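Local coordinates for tyrosine--tRNA ligase (Archaeoglobus fulgidus, PDB 2CYB), which catalyses the attachment of tyrosine to tRNA(Tyr), activating the amino acid with ATP to Tyr-AMP before transferring it to the acceptor end of the tRNA, at residues T11-E16 / I259-G264; N221-R226 / R234-A239; P250-A255 / L298-A303; I266-D271 / G293-L298. One frame throughout, in Å; residues are numbered along the deposited sequence.

Contact 1. Residues T11-E16 / I259-G264; sequences TRNAEE and ILPRFG
R12 and P261 mark the closest approach of the two backbones, their CA atoms 9.0 Å apart, where a type II beta turn from T11 to A14 faces the C-terminal end of helix 250-263. The turn is closed by the bond from A14 N to T11 O (3.0 Å), and its two central residues, R12 and N13, both reach toward P261. The contact illustrates how a proline on a helix surface can serve as an apolar platform for polar side chains whose bonds lie elsewhere. P261 CB, with CA beside it toward the rim, sits over one face of the R12 guanidinium, R12 NH1 coming to 3.7 Å from P261 CB. The arginine's CG stands anti to the backbone N (chi1 180°) and the chain stays straight until a bend at chi3 (68°) turns the planar end across the proline. N13 meets the same ring from a second direction, nearly at a right angle, with ND2 3.8 Å from P261 CG. Both touches are van der Waals in character. The polar work is done outside: R12 NH1 forms a salt bridge with D58, and N13 ND2 donates to the carbonyl of K256, five residues earlier on the same helix, so the amide is tied to the helix as well as resting on it. G264, with positive phi, ends that helix. This is a surface contact, joining the loop between helix 3-11 and strand 16-18 to helix 250-263, with helix 47-61 alongside: Q54 touches both R12 and P261, and K55 donates to R12 O.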
loop_
_atom_site.group_PDB
_atom_site.type_symbol
_atom_site.label_atom_id
_atom_site.label_comp_id
_atom_site.label_asym_id
_atom_site.label_seq_id
_atom_site.Cartn_x
_atom_site.Cartn_y
_atom_site.Cartn_z
ATOM N N THR A 11 27.607 -18.325 -11.099
ATOM C CA THR A 11 28.131 -17.037 -10.681
ATOM C C THR A 11 28.830 -16.246 -11.769
ATOM O O THR A 11 29.262 -15.120 -11.526
ATOM C CB THR A 11 29.088 -17.203 -9.504
ATOM O OG1 THR A 11 30.151 -18.087 -9.875
ATOM C CG2 THR A 11 28.353 -17.783 -8.315
ATOM N N ARG A 12 28.939 -16.824 -12.960
ATOM C CA ARG A 12 29.599 -16.135 -14.067
ATOM C C ARG A 12 28.896 -14.816 -14.351
ATOM O O ARG A 12 27.671 -14.770 -14.515
ATOM C CB ARG A 12 29.581 -16.992 -15.337
ATOM C CG ARG A 12 30.253 -16.318 -16.544
ATOM C CD ARG A 12 30.293 -17.244 -17.759
ATOM N NE ARG A 12 28.966 -17.509 -18.313
ATOM C CZ ARG A 12 28.715 -18.428 -19.241
ATOM N NH1 ARG A 12 27.478 -18.607 -19.698
ATOM N NH2 ARG A 12 29.701 -19.182 -19.711
ATOM N N ASN A 13 29.684 -13.749 -14.400
ATOM C CA ASN A 13 29.172 -12.419 -14.674
ATOM C C ASN A 13 28.189 -11.895 -13.637
ATOM O O ASN A 13 27.442 -10.957 -13.903
ATOM C CB ASN A 13 28.531 -12.381 -16.060
ATOM C CG ASN A 13 29.565 -12.448 -17.177
ATOM O OD1 ASN A 13 30.725 -12.084 -16.979
ATOM N ND2 ASN A 13 29.146 -12.895 -18.349
ATOM N N ALA A 14 28.181 -12.506 -12.461
ATOM C CA ALA A 14 27.302 -12.036 -11.400
ATOM C C ALA A 14 28.119 -11.034 -10.607
ATOM O O ALA A 14 29.314 -11.229 -10.396
ATOM C CB ALA A 14 26.874 -13.189 -10.498
ATOM N N GLU A 15 27.488 -9.955 -10.172
ATOM C CA GLU A 15 28.204 -8.958 -9.393
ATOM C C GLU A 15 28.242 -9.346 -7.920
ATOM O O GLU A 15 29.203 -9.050 -7.209
ATOM C CB GLU A 15 27.542 -7.587 -9.548
ATOM C CG GLU A 15 28.176 -6.507 -8.684
ATOM C CD GLU A 15 27.624 -5.126 -8.967
ATOM O OE1 GLU A 15 27.943 -4.193 -8.199
ATOM O OE2 GLU A 15 26.875 -4.972 -9.954
ATOM N N GLU A 16 27.196 -10.021 -7.465
ATOM C CA GLU A 16 27.117 -10.415 -6.068
ATOM C C GLU A 16 26.209 -11.615 -5.877
ATOM O O GLU A 16 25.265 -11.822 -6.641
ATOM C CB GLU A 16 26.592 -9.241 -5.238
ATOM C CG GLU A 16 26.279 -9.570 -3.789
ATOM C CD GLU A 16 25.564 -8.437 -3.073
ATOM O OE1 GLU A 16 24.462 -8.044 -3.520
ATOM O OE2 GLU A 16 26.103 -7.942 -2.060
ATOM N N ILE A 259 27.767 -11.811 -25.978
ATOM C CA ILE A 259 28.407 -12.594 -27.023
ATOM C C ILE A 259 29.185 -13.823 -26.567
ATOM O O ILE A 259 28.888 -14.936 -27.001
ATOM C CB ILE A 259 29.309 -11.691 -27.883
ATOM C CG1 ILE A 259 28.485 -10.496 -28.390
ATOM C CG2 ILE A 259 29.854 -12.481 -29.073
ATOM C CD1 ILE A 259 29.315 -9.370 -28.991
ATOM N N LEU A 260 30.176 -13.639 -25.702
ATOM C CA LEU A 260 30.961 -14.782 -25.243
ATOM C C LEU A 260 30.118 -15.865 -24.560
ATOM O O LEU A 260 30.305 -17.054 -24.825
ATOM C CB LEU A 260 32.097 -14.309 -24.332
ATOM C CG LEU A 260 33.238 -13.666 -25.130
ATOM C CD1 LEU A 260 34.165 -12.911 -24.203
ATOM C CD2 LEU A 260 33.990 -14.751 -25.904
ATOM N N PRO A 261 29.182 -15.477 -23.677
ATOM C CA PRO A 261 28.361 -16.503 -23.017
ATOM C C PRO A 261 27.505 -17.288 -24.003
ATOM O O PRO A 261 27.238 -18.471 -23.803
ATOM C CB PRO A 261 27.514 -15.688 -22.042
ATOM C CG PRO A 261 28.464 -14.599 -21.628
ATOM C CD PRO A 261 29.061 -14.184 -22.975
ATOM N N ARG A 262 27.082 -16.630 -25.076
ATOM C CA ARG A 262 26.238 -17.277 -26.067
ATOM C C ARG A 262 26.986 -17.971 -27.195
ATOM O O ARG A 262 26.564 -19.030 -27.656
ATOM C CB ARG A 262 25.252 -16.260 -26.646
ATOM C CG ARG A 262 24.175 -15.874 -25.659
ATOM C CD ARG A 262 23.351 -14.691 -26.115
ATOM N NE ARG A 262 22.157 -14.560 -25.289
ATOM C CZ ARG A 262 21.182 -15.466 -25.251
ATOM N NH1 ARG A 262 21.262 -16.562 -25.996
ATOM N NH2 ARG A 262 20.133 -15.283 -24.461
ATOM N N PHE A 263 28.096 -17.389 -27.639
ATOM C CA PHE A 263 28.848 -17.993 -28.736
ATOM C C PHE A 263 30.062 -18.824 -28.348
ATOM O O PHE A 263 30.489 -19.686 -29.115
ATOM C CB PHE A 263 29.284 -16.924 -29.736
ATOM C CG PHE A 263 28.142 -16.278 -30.466
ATOM C CD1 PHE A 263 27.472 -15.188 -29.915
ATOM C CD2 PHE A 263 27.726 -16.767 -31.701
ATOM C CE1 PHE A 263 26.401 -14.593 -30.584
ATOM C CE2 PHE A 263 26.652 -16.177 -32.381
ATOM C CZ PHE A 263 25.991 -15.088 -31.816
ATOM N N GLY A 264 30.630 -18.564 -27.177
ATOM C CA GLY A 264 31.791 -19.327 -26.750
ATOM C C GLY A 264 33.103 -18.646 -27.091
ATOM O O GLY A 264 34.088 -18.744 -26.356
#

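Contact 2. Residues N221-R226 / R234-A239; sequences NYISVR and RKIRKA
I223 and K235 lie where the loop leading out of the KMSKS region folds back against helix 229-237, their CA atoms 7.5 Å apart, in the class I synthetase fold. The tightly packed part is apolar. I223 CD1 meets I236 CD1 at 3.6 Å, the two side chains crossing at about a right angle, with I236 bent at chi2 (-62°). L308 of helix 297-319 and L47 also touch I223, and I251 and I254 pack on I236, so this end is buried.

The looser side is that of K235, which is partly exposed. Its chain extended beyond CG, K235 slides past I223 in the opposite direction, CD 4.1 Å from I223 CG1, and carries its ammonium group to the loop. There D227 forms a salt bridge with it and also accepts from S224 N. The side chain of Y222 starts off away from the helix; its OH is hydrogen-bonded to E44 and its ring meets that of H46, both in the HIGH region, which probably helps link the two signature motifs. The carbonyl of Y222 takes the lysine: K235 NZ donates to Y222 O at 2.9 Å, lying in the carbonyl plane with a C=O...N angle of 157°.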
loop_
_atom_site.group_PDB
_atom_site.type_symbol
_atom_site.label_atom_id
_atom_site.label_comp_id
_atom_site.label_asym_id
_atom_site.label_seq_id
_atom_site.Cartn_x
_atom_site.Cartn_y
_atom_site.Cartn_z
ATOM N N ASN A 221 20.082 5.522 -25.336
ATOM C CA ASN A 221 21.460 5.045 -25.356
ATOM C C ASN A 221 21.544 3.554 -25.034
ATOM O O ASN A 221 22.326 3.134 -24.178
ATOM C CB ASN A 221 22.294 5.855 -24.358
ATOM C CG ASN A 221 21.710 5.831 -22.957
ATOM O OD1 ASN A 221 20.518 5.591 -22.772
ATOM N ND2 ASN A 221 22.547 6.098 -21.962
ATOM N N TYR A 222 20.732 2.766 -25.730
ATOM C CA TYR A 222 20.702 1.321 -25.538
ATOM C C TYR A 222 20.228 0.639 -26.821
ATOM O O TYR A 222 19.678 1.290 -27.710
ATOM C CB TYR A 222 19.759 0.969 -24.382
ATOM C CG TYR A 222 18.316 1.352 -24.627
ATOM C CD1 TYR A 222 17.506 0.591 -25.467
ATOM C CD2 TYR A 222 17.765 2.490 -24.036
ATOM C CE1 TYR A 222 16.186 0.951 -25.715
ATOM C CE2 TYR A 222 16.443 2.860 -24.278
ATOM C CZ TYR A 222 15.659 2.085 -25.120
ATOM O OH TYR A 222 14.352 2.438 -25.369
ATOM N N ILE A 223 20.439 -0.670 -26.904
ATOM C CA ILE A 223 20.033 -1.452 -28.070
ATOM C C ILE A 223 18.823 -2.329 -27.749
ATOM O O ILE A 223 18.830 -3.074 -26.771
ATOM C CB ILE A 223 21.189 -2.355 -28.554
ATOM C CG1 ILE A 223 22.336 -1.483 -29.072
ATOM C CG2 ILE A 223 20.695 -3.320 -29.628
ATOM C CD1 ILE A 223 23.575 -2.254 -29.458
ATOM N N SER A 224 17.794 -2.243 -28.584
ATOM C CA SER A 224 16.578 -3.024 -28.386
ATOM C C SER A 224 16.575 -4.231 -29.305
ATOM O O SER A 224 17.203 -4.209 -30.363
ATOM C CB SER A 224 15.351 -2.158 -28.677
ATOM O OG SER A 224 15.429 -0.930 -27.976
ATOM N N VAL A 225 15.864 -5.282 -28.907
ATOM C CA VAL A 225 15.796 -6.505 -29.710
ATOM C C VAL A 225 15.087 -6.265 -31.032
ATOM O O VAL A 225 15.069 -7.133 -31.904
ATOM C CB VAL A 225 15.033 -7.631 -28.977
ATOM C CG1 VAL A 225 15.726 -7.968 -27.669
ATOM C CG2 VAL A 225 13.583 -7.208 -28.741
ATOM N N ARG A 226 14.501 -5.083 -31.175
ATOM C CA ARG A 226 13.770 -4.739 -32.384
ATOM C C ARG A 226 14.595 -3.856 -33.320
ATOM O O ARG A 226 14.182 -3.592 -34.446
ATOM C CB ARG A 226 12.467 -4.035 -32.001
ATOM C CG ARG A 226 11.348 -4.157 -33.013
ATOM C CD ARG A 226 10.095 -3.444 -32.511
ATOM N NE ARG A 226 8.987 -3.536 -33.457
ATOM C CZ ARG A 226 8.379 -4.670 -33.791
ATOM N NH1 ARG A 226 8.769 -5.820 -33.256
ATOM N NH2 ARG A 226 7.379 -4.655 -34.663
ATOM N N ARG A 234 24.807 1.398 -36.436
ATOM C CA ARG A 234 24.935 2.828 -36.167
ATOM C C ARG A 234 25.174 3.136 -34.687
ATOM O O ARG A 234 26.059 3.919 -34.345
ATOM C CB ARG A 234 23.677 3.568 -36.644
ATOM C CG ARG A 234 23.615 5.004 -36.167
ATOM C CD ARG A 234 22.295 5.668 -36.511
ATOM N NE ARG A 234 22.075 6.845 -35.674
ATOM C CZ ARG A 234 21.782 6.792 -34.378
ATOM N NH1 ARG A 234 21.606 7.912 -33.687
ATOM N NH2 ARG A 234 21.648 5.618 -33.775
ATOM N N LYS A 235 24.376 2.530 -33.810
ATOM C CA LYS A 235 24.509 2.754 -32.369
ATOM C C LYS A 235 25.865 2.299 -31.834
ATOM O O LYS A 235 26.474 2.986 -31.014
ATOM C CB LYS A 235 23.387 2.032 -31.614
ATOM C CG LYS A 235 22.001 2.635 -31.836
ATOM C CD LYS A 235 20.943 1.886 -31.024
ATOM C CE LYS A 235 19.572 2.541 -31.134
ATOM N NZ LYS A 235 18.549 1.811 -30.325
ATOM N N ILE A 236 26.333 1.141 -32.296
ATOM C CA ILE A 236 27.631 0.631 -31.858
ATOM C C ILE A 236 28.733 1.543 -32.390
ATOM O O ILE A 236 29.651 1.917 -31.659
ATOM C CB ILE A 236 27.869 -0.822 -32.355
ATOM C CG1 ILE A 236 26.905 -1.782 -31.651
ATOM C CG2 ILE A 236 29.306 -1.256 -32.070
ATOM C CD1 ILE A 236 27.078 -1.831 -30.145
ATOM N N ARG A 237 28.627 1.917 -33.662
ATOM C CA ARG A 237 29.618 2.793 -34.276
ATOM C C ARG A 237 29.883 4.057 -33.462
ATOM O O ARG A 237 31.036 4.436 -33.263
ATOM C CB ARG A 237 29.184 3.161 -35.703
ATOM C CG ARG A 237 30.041 4.230 -36.378
ATOM C CD ARG A 237 30.099 4.024 -37.894
ATOM N NE ARG A 237 28.801 3.681 -38.472
ATOM C CZ ARG A 237 27.738 4.483 -38.477
ATOM N NH1 ARG A 237 26.603 4.072 -39.029
ATOM N NH2 ARG A 237 27.806 5.694 -37.936
ATOM N N LYS A 238 28.833 4.711 -32.973
ATOM C CA LYS A 238 29.038 5.934 -32.204
ATOM C C LYS A 238 29.092 5.739 -30.695
ATOM O O LYS A 238 29.144 6.705 -29.934
ATOM C CB LYS A 238 27.965 6.969 -32.558
ATOM C CG LYS A 238 26.550 6.428 -32.595
ATOM C CD LYS A 238 25.559 7.506 -33.028
ATOM C CE LYS A 238 25.941 8.113 -34.373
ATOM N NZ LYS A 238 26.116 7.071 -35.425
ATOM N N ALA A 239 29.104 4.489 -30.255
ATOM C CA ALA A 239 29.151 4.219 -28.825
ATOM C C ALA A 239 30.469 4.646 -28.192
ATOM O O ALA A 239 31.510 4.704 -28.851
ATOM C CB ALA A 239 28.910 2.735 -28.564
#

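Contact 3. Residues P250-A255 / L298-A303; sequences PILDIA and LDLKIA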
loop_
_atom_site.group_PDB
_atom_site.type_symbol
_atom_site.label_atom_id
_atom_site.label_comp_id
_atom_site.label_asym_id
_atom_site.label_seq_id
_atom_site.Cartn_x
_atom_site.Cartn_y
_atom_site.Cartn_z
ATOM N N PRO A 250 30.902 0.085 -22.705
ATOM C CA PRO A 250 29.674 -0.462 -23.289
ATOM C C PRO A 250 29.879 -1.568 -24.314
ATOM O O PRO A 250 29.125 -2.537 -24.350
ATOM C CB PRO A 250 29.014 0.767 -23.914
ATOM C CG PRO A 250 29.497 1.882 -23.054
ATOM C CD PRO A 250 30.941 1.549 -22.868
ATOM N N ILE A 251 30.886 -1.411 -25.164
ATOM C CA ILE A 251 31.157 -2.406 -26.189
ATOM C C ILE A 251 31.764 -3.664 -25.574
ATOM O O ILE A 251 31.363 -4.782 -25.913
ATOM C CB ILE A 251 32.099 -1.829 -27.273
ATOM C CG1 ILE A 251 31.479 -0.552 -27.838
ATOM C CG2 ILE A 251 32.319 -2.843 -28.387
ATOM C CD1 ILE A 251 30.053 -0.733 -28.342
ATOM N N LEU A 252 32.720 -3.481 -24.671
ATOM C CA LEU A 252 33.341 -4.617 -24.008
ATOM C C LEU A 252 32.276 -5.364 -23.213
ATOM O O LEU A 252 32.292 -6.595 -23.139
ATOM C CB LEU A 252 34.454 -4.154 -23.073
ATOM C CG LEU A 252 35.818 -3.950 -23.733
ATOM C CD1 LEU A 252 36.821 -3.481 -22.692
ATOM C CD2 LEU A 252 36.279 -5.259 -24.362
ATOM N N ASP A 253 31.341 -4.615 -22.635
ATOM C CA ASP A 253 30.270 -5.216 -21.854
ATOM C C ASP A 253 29.415 -6.133 -22.708
ATOM O O ASP A 253 29.033 -7.212 -22.262
ATOM C CB ASP A 253 29.386 -4.138 -21.205
ATOM C CG ASP A 253 30.047 -3.491 -19.994
ATOM O OD1 ASP A 253 29.549 -2.443 -19.523
ATOM O OD2 ASP A 253 31.061 -4.034 -19.508
ATOM N N ILE A 254 29.112 -5.721 -23.935
ATOM C CA ILE A 254 28.302 -6.572 -24.794
ATOM C C ILE A 254 29.075 -7.853 -25.098
ATOM O O ILE A 254 28.500 -8.939 -25.159
ATOM C CB ILE A 254 27.920 -5.858 -26.106
ATOM C CG1 ILE A 254 27.046 -4.640 -25.783
ATOM C CG2 ILE A 254 27.173 -6.823 -27.031
ATOM C CD1 ILE A 254 26.669 -3.807 -27.005
ATOM N N ALA A 255 30.384 -7.732 -25.289
ATOM C CA ALA A 255 31.188 -8.918 -25.557
ATOM C C ALA A 255 31.168 -9.835 -24.331
ATOM O O ALA A 255 30.954 -11.042 -24.445
ATOM C CB ALA A 255 32.623 -8.518 -25.876
ATOM N N LEU A 298 37.836 0.192 -32.942
ATOM C CA LEU A 298 37.178 0.105 -34.241
ATOM C C LEU A 298 36.958 -1.313 -34.729
ATOM O O LEU A 298 35.911 -1.624 -35.299
ATOM C CB LEU A 298 37.960 0.911 -35.283
ATOM C CG LEU A 298 37.959 2.421 -35.014
ATOM C CD1 LEU A 298 38.926 3.122 -35.952
ATOM C CD2 LEU A 298 36.547 2.964 -35.186
ATOM N N ASP A 299 37.936 -2.186 -34.509
ATOM C CA ASP A 299 37.786 -3.566 -34.937
ATOM C C ASP A 299 36.818 -4.290 -34.001
ATOM O O ASP A 299 35.973 -5.060 -34.447
ATOM C CB ASP A 299 39.152 -4.260 -34.967
ATOM C CG ASP A 299 40.106 -3.611 -35.970
ATOM O OD1 ASP A 299 39.706 -3.449 -37.143
ATOM O OD2 ASP A 299 41.245 -3.261 -35.590
ATOM N N LEU A 300 36.932 -4.029 -32.706
ATOM C CA LEU A 300 36.036 -4.664 -31.746
ATOM C C LEU A 300 34.580 -4.288 -32.055
ATOM O O LEU A 300 33.705 -5.148 -32.087
ATOM C CB LEU A 300 36.392 -4.240 -30.324
ATOM C CG LEU A 300 35.438 -4.772 -29.248
ATOM C CD1 LEU A 300 35.349 -6.297 -29.338
ATOM C CD2 LEU A 300 35.930 -4.332 -27.885
ATOM N N LYS A 301 34.330 -3.005 -32.302
ATOM C CA LYS A 301 32.976 -2.551 -32.616
ATOM C C LYS A 301 32.359 -3.308 -33.783
ATOM O O LYS A 301 31.208 -3.743 -33.709
ATOM C CB LYS A 301 32.966 -1.050 -32.918
ATOM C CG LYS A 301 33.131 -0.164 -31.694
ATOM C CD LYS A 301 32.946 1.309 -32.067
ATOM C CE LYS A 301 32.930 2.202 -30.839
ATOM N NZ LYS A 301 32.635 3.624 -31.182
ATOM N N ILE A 302 33.118 -3.465 -34.865
ATOM C CA ILE A 302 32.602 -4.172 -36.025
ATOM C C ILE A 302 32.201 -5.596 -35.665
ATOM O O ILE A 302 31.140 -6.075 -36.082
ATOM C CB ILE A 302 33.638 -4.229 -37.173
ATOM C CG1 ILE A 302 33.950 -2.811 -37.665
ATOM C CG2 ILE A 302 33.093 -5.075 -38.320
ATOM C CD1 ILE A 302 32.726 -2.040 -38.124
ATOM N N ALA A 303 33.048 -6.270 -34.893
ATOM C CA ALA A 303 32.774 -7.646 -34.495
ATOM C C ALA A 303 31.575 -7.731 -33.553
ATOM O O ALA A 303 30.719 -8.608 -33.702
ATOM C CB ALA A 303 34.022 -8.262 -33.828
#
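L300 carries this contact, its CG 3.8 Å from I251 CG2 and its CD2 3.7 Å from L252 CD2. One leucine thus engages two successive residues of the facing helix: it slides past I251 in the opposite direction, whereas it crosses L252 at about a right angle. A chi1 of 176°, with CG anti to the backbone N, carries CG out toward the facing helix, and CD2 comes near both partners. K301 adds a looser touch, its CG 4.2 Å from I251 CG1, through the aliphatic part of an extended chain.

The next shell fixes these groups in place. K301 NZ is gripped by the carbonyls of R237 and A239, where helix 229-237 ends. I236 packs on both I251 and K301, while F290 of helix 283-292 touches both L252 and L300 and L286 adds to the cover on L252. The backbones approach most closely at I251 and K301, with CA atoms 6.7 Å apart, and the helix axes pass at 10.1 Å with a crossing angle of 45°. This is inclined helix-helix packing through aliphatic side chains, in the largely helical C-terminal part of a class I tyrosyl-tRNA synthetase.

Contact 4. Residues I266-D271 / G293-L298; sequences IVVERD and GQLHPL
R270 sets CG beside its backbone N and bends at chi3 (-64°), a course that delivers its guanidinium to Q294 O, while L295, with CG anti to the backbone N (chi1 176°), sends CD1 toward V268. The contact is a worked case of an arginine just past a strand tying, through a main-chain carbonyl, to the loop that leads into a helix. R270 NH1 lies 2.9 Å from Q294 O, which sits at the edge of the guanidinium near its plane, but the N-H...O angle of 128° makes the bond weak. The same nitrogen donates to a water, R270 NH1 to water oxygen 3.1 Å, and this water also accepts from H296 N at 2.7 Å, bridging the two segments. A third tie, from R270 NE to the carbonyl of G276, holds the guanidinium.

Beside these polar bonds the contact is apolar. V268 CG1 meets L295 CD1 at 3.9 Å, the side chains meeting at a slant, and L286 and Y280 also pack on L295. V268 in turn rests on D299 and A303 of helix 297-319. H296 occupies the N-cap position of that helix: its ND1 accepts from L298 N at 2.9 Å, the donor lying in the imidazole plane. Two motifs meet here, a histidine side-chain N-cap and an antiparallel strand pair, 266-268 with 278-280, whose first strand packs on the capped helix.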
loop_
_atom_site.group_PDB
_atom_site.type_symbol
_atom_site.label_atom_id
_atom_site.label_comp_id
_atom_site.label_asym_id
_atom_site.label_seq_id
_atom_site.Cartn_x
_atom_site.Cartn_y
_atom_site.Cartn_z
ATOM N N ILE A 266 34.690 -15.185 -29.894
ATOM C CA ILE A 266 34.335 -14.137 -30.837
ATOM C C ILE A 266 35.496 -13.887 -31.791
ATOM O O ILE A 266 36.630 -13.641 -31.368
ATOM C CB ILE A 266 33.953 -12.833 -30.110
ATOM C CG1 ILE A 266 33.627 -11.743 -31.135
ATOM C CG2 ILE A 266 35.077 -12.405 -29.178
ATOM C CD1 ILE A 266 33.125 -10.448 -30.515
ATOM N N VAL A 267 35.206 -13.988 -33.081
ATOM C CA VAL A 267 36.207 -13.761 -34.105
ATOM C C VAL A 267 36.159 -12.287 -34.490
ATOM O O VAL A 267 35.106 -11.758 -34.846
ATOM C CB VAL A 267 35.923 -14.619 -35.357
ATOM C CG1 VAL A 267 36.928 -14.300 -36.452
ATOM C CG2 VAL A 267 35.986 -16.093 -35.000
ATOM N N VAL A 268 37.300 -11.622 -34.397
ATOM C CA VAL A 268 37.389 -10.218 -34.751
ATOM C C VAL A 268 38.158 -10.124 -36.063
ATOM O O VAL A 268 39.388 -10.195 -36.079
ATOM C CB VAL A 268 38.128 -9.426 -33.664
ATOM C CG1 VAL A 268 38.236 -7.965 -34.054
ATOM C CG2 VAL A 268 37.394 -9.571 -32.341
ATOM N N GLU A 269 37.435 -9.988 -37.167
ATOM C CA GLU A 269 38.087 -9.883 -38.467
ATOM C C GLU A 269 38.773 -8.525 -38.539
ATOM O O GLU A 269 38.211 -7.511 -38.104
ATOM C CB GLU A 269 37.062 -10.018 -39.596
ATOM C CG GLU A 269 36.148 -11.224 -39.457
ATOM C CD GLU A 269 35.365 -11.530 -40.723
ATOM O OE1 GLU A 269 34.963 -10.583 -41.429
ATOM O OE2 GLU A 269 35.140 -12.726 -41.004
ATOM N N ARG A 270 39.991 -8.503 -39.071
ATOM C CA ARG A 270 40.744 -7.259 -39.186
ATOM C C ARG A 270 41.606 -7.279 -40.432
ATOM O O ARG A 270 41.961 -8.343 -40.924
ATOM C CB ARG A 270 41.679 -7.066 -37.991
ATOM C CG ARG A 270 41.020 -6.993 -36.635
ATOM C CD ARG A 270 42.055 -6.686 -35.559
ATOM N NE ARG A 270 43.049 -7.752 -35.430
ATOM C CZ ARG A 270 43.988 -7.789 -34.490
ATOM N NH1 ARG A 270 44.068 -6.818 -33.588
ATOM N NH2 ARG A 270 44.840 -8.805 -34.442
ATOM N N ASP A 271 41.949 -6.101 -40.937
ATOM C CA ASP A 271 42.822 -6.031 -42.102
ATOM C C ASP A 271 44.183 -6.516 -41.622
ATOM O O ASP A 271 44.496 -6.429 -40.429
ATOM C CB ASP A 271 42.954 -4.593 -42.613
ATOM C CG ASP A 271 41.676 -4.068 -43.219
ATOM O OD1 ASP A 271 40.883 -4.882 -43.741
ATOM O OD2 ASP A 271 41.474 -2.835 -43.192
ATOM N N GLY A 293 46.324 -2.581 -26.086
ATOM C CA GLY A 293 46.323 -1.836 -27.330
ATOM C C GLY A 293 46.465 -2.731 -28.546
ATOM O O GLY A 293 46.568 -2.239 -29.666
ATOM N N GLN A 294 46.482 -4.044 -28.333
ATOM C CA GLN A 294 46.587 -4.987 -29.442
ATOM C C GLN A 294 45.257 -5.071 -30.184
ATOM O O GLN A 294 45.218 -5.358 -31.384
ATOM C CB GLN A 294 46.986 -6.373 -28.940
ATOM C CG GLN A 294 48.456 -6.505 -28.583
ATOM C CD GLN A 294 49.367 -6.104 -29.729
ATOM O OE1 GLN A 294 49.790 -4.950 -29.830
ATOM N NE2 GLN A 294 49.659 -7.052 -30.610
ATOM N N LEU A 295 44.166 -4.840 -29.460
ATOM C CA LEU A 295 42.837 -4.866 -30.060
ATOM C C LEU A 295 42.305 -3.442 -29.997
ATOM O O LEU A 295 42.168 -2.861 -28.920
ATOM C CB LEU A 295 41.908 -5.812 -29.292
ATOM C CG LEU A 295 40.450 -5.858 -29.758
ATOM C CD1 LEU A 295 40.365 -6.314 -31.206
ATOM C CD2 LEU A 295 39.673 -6.804 -28.857
ATOM N N HIS A 296 42.007 -2.883 -31.162
ATOM C CA HIS A 296 41.527 -1.512 -31.249
ATOM C C HIS A 296 40.005 -1.442 -31.252
ATOM O O HIS A 296 39.334 -2.316 -31.802
ATOM C CB HIS A 296 42.082 -0.866 -32.528
ATOM C CG HIS A 296 41.844 0.607 -32.617
ATOM N ND1 HIS A 296 40.589 1.152 -32.791
ATOM C CD2 HIS A 296 42.698 1.654 -32.519
ATOM C CE1 HIS A 296 40.680 2.468 -32.793
ATOM N NE2 HIS A 296 41.949 2.800 -32.629
ATOM N N PRO A 297 39.444 -0.397 -30.622
ATOM C CA PRO A 297 38.003 -0.168 -30.531
ATOM C C PRO A 297 37.260 -0.326 -31.859
ATOM O O PRO A 297 36.185 -0.922 -31.908
ATOM C CB PRO A 297 37.929 1.256 -30.001
ATOM C CG PRO A 297 39.060 1.294 -29.059
ATOM C CD PRO A 297 40.172 0.618 -29.838
ATOM N N LEU A 298 37.836 0.192 -32.942
ATOM C CA LEU A 298 37.178 0.105 -34.241
ATOM C C LEU A 298 36.958 -1.313 -34.729
ATOM O O LEU A 298 35.911 -1.624 -35.299
ATOM C CB LEU A 298 37.960 0.911 -35.283
ATOM C CG LEU A 298 37.959 2.421 -35.014
ATOM C CD1 LEU A 298 38.926 3.122 -35.952
ATOM C CD2 LEU A 298 36.547 2.964 -35.186
HETATM O O HOH W 1 42.718 -4.021 -33.553
#

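The contacts are linked mainly through the C-terminal helices, with contact 1 bringing in the N-terminal loop 11-16. Contacts 1 and 3 share helix 250-263 and have centres about 15 Å apart, P261 CD lying 4.0 Å from A255 O. Contacts 1 and 4 touch where L260 CD2 packs 4.1 Å from I266 N. Contacts 3 and 4 share L298 and helix 297-319, with centres about 9 Å apart, while the centres of contacts 2 and 3 are about 11 Å apart. Contact 2 comes nearest to an annotated site: the side chain of Y222 is about 5 Å from that of S217, predicted to bind ATP. Contacts 1, 3 and 4 lie away from the known sites.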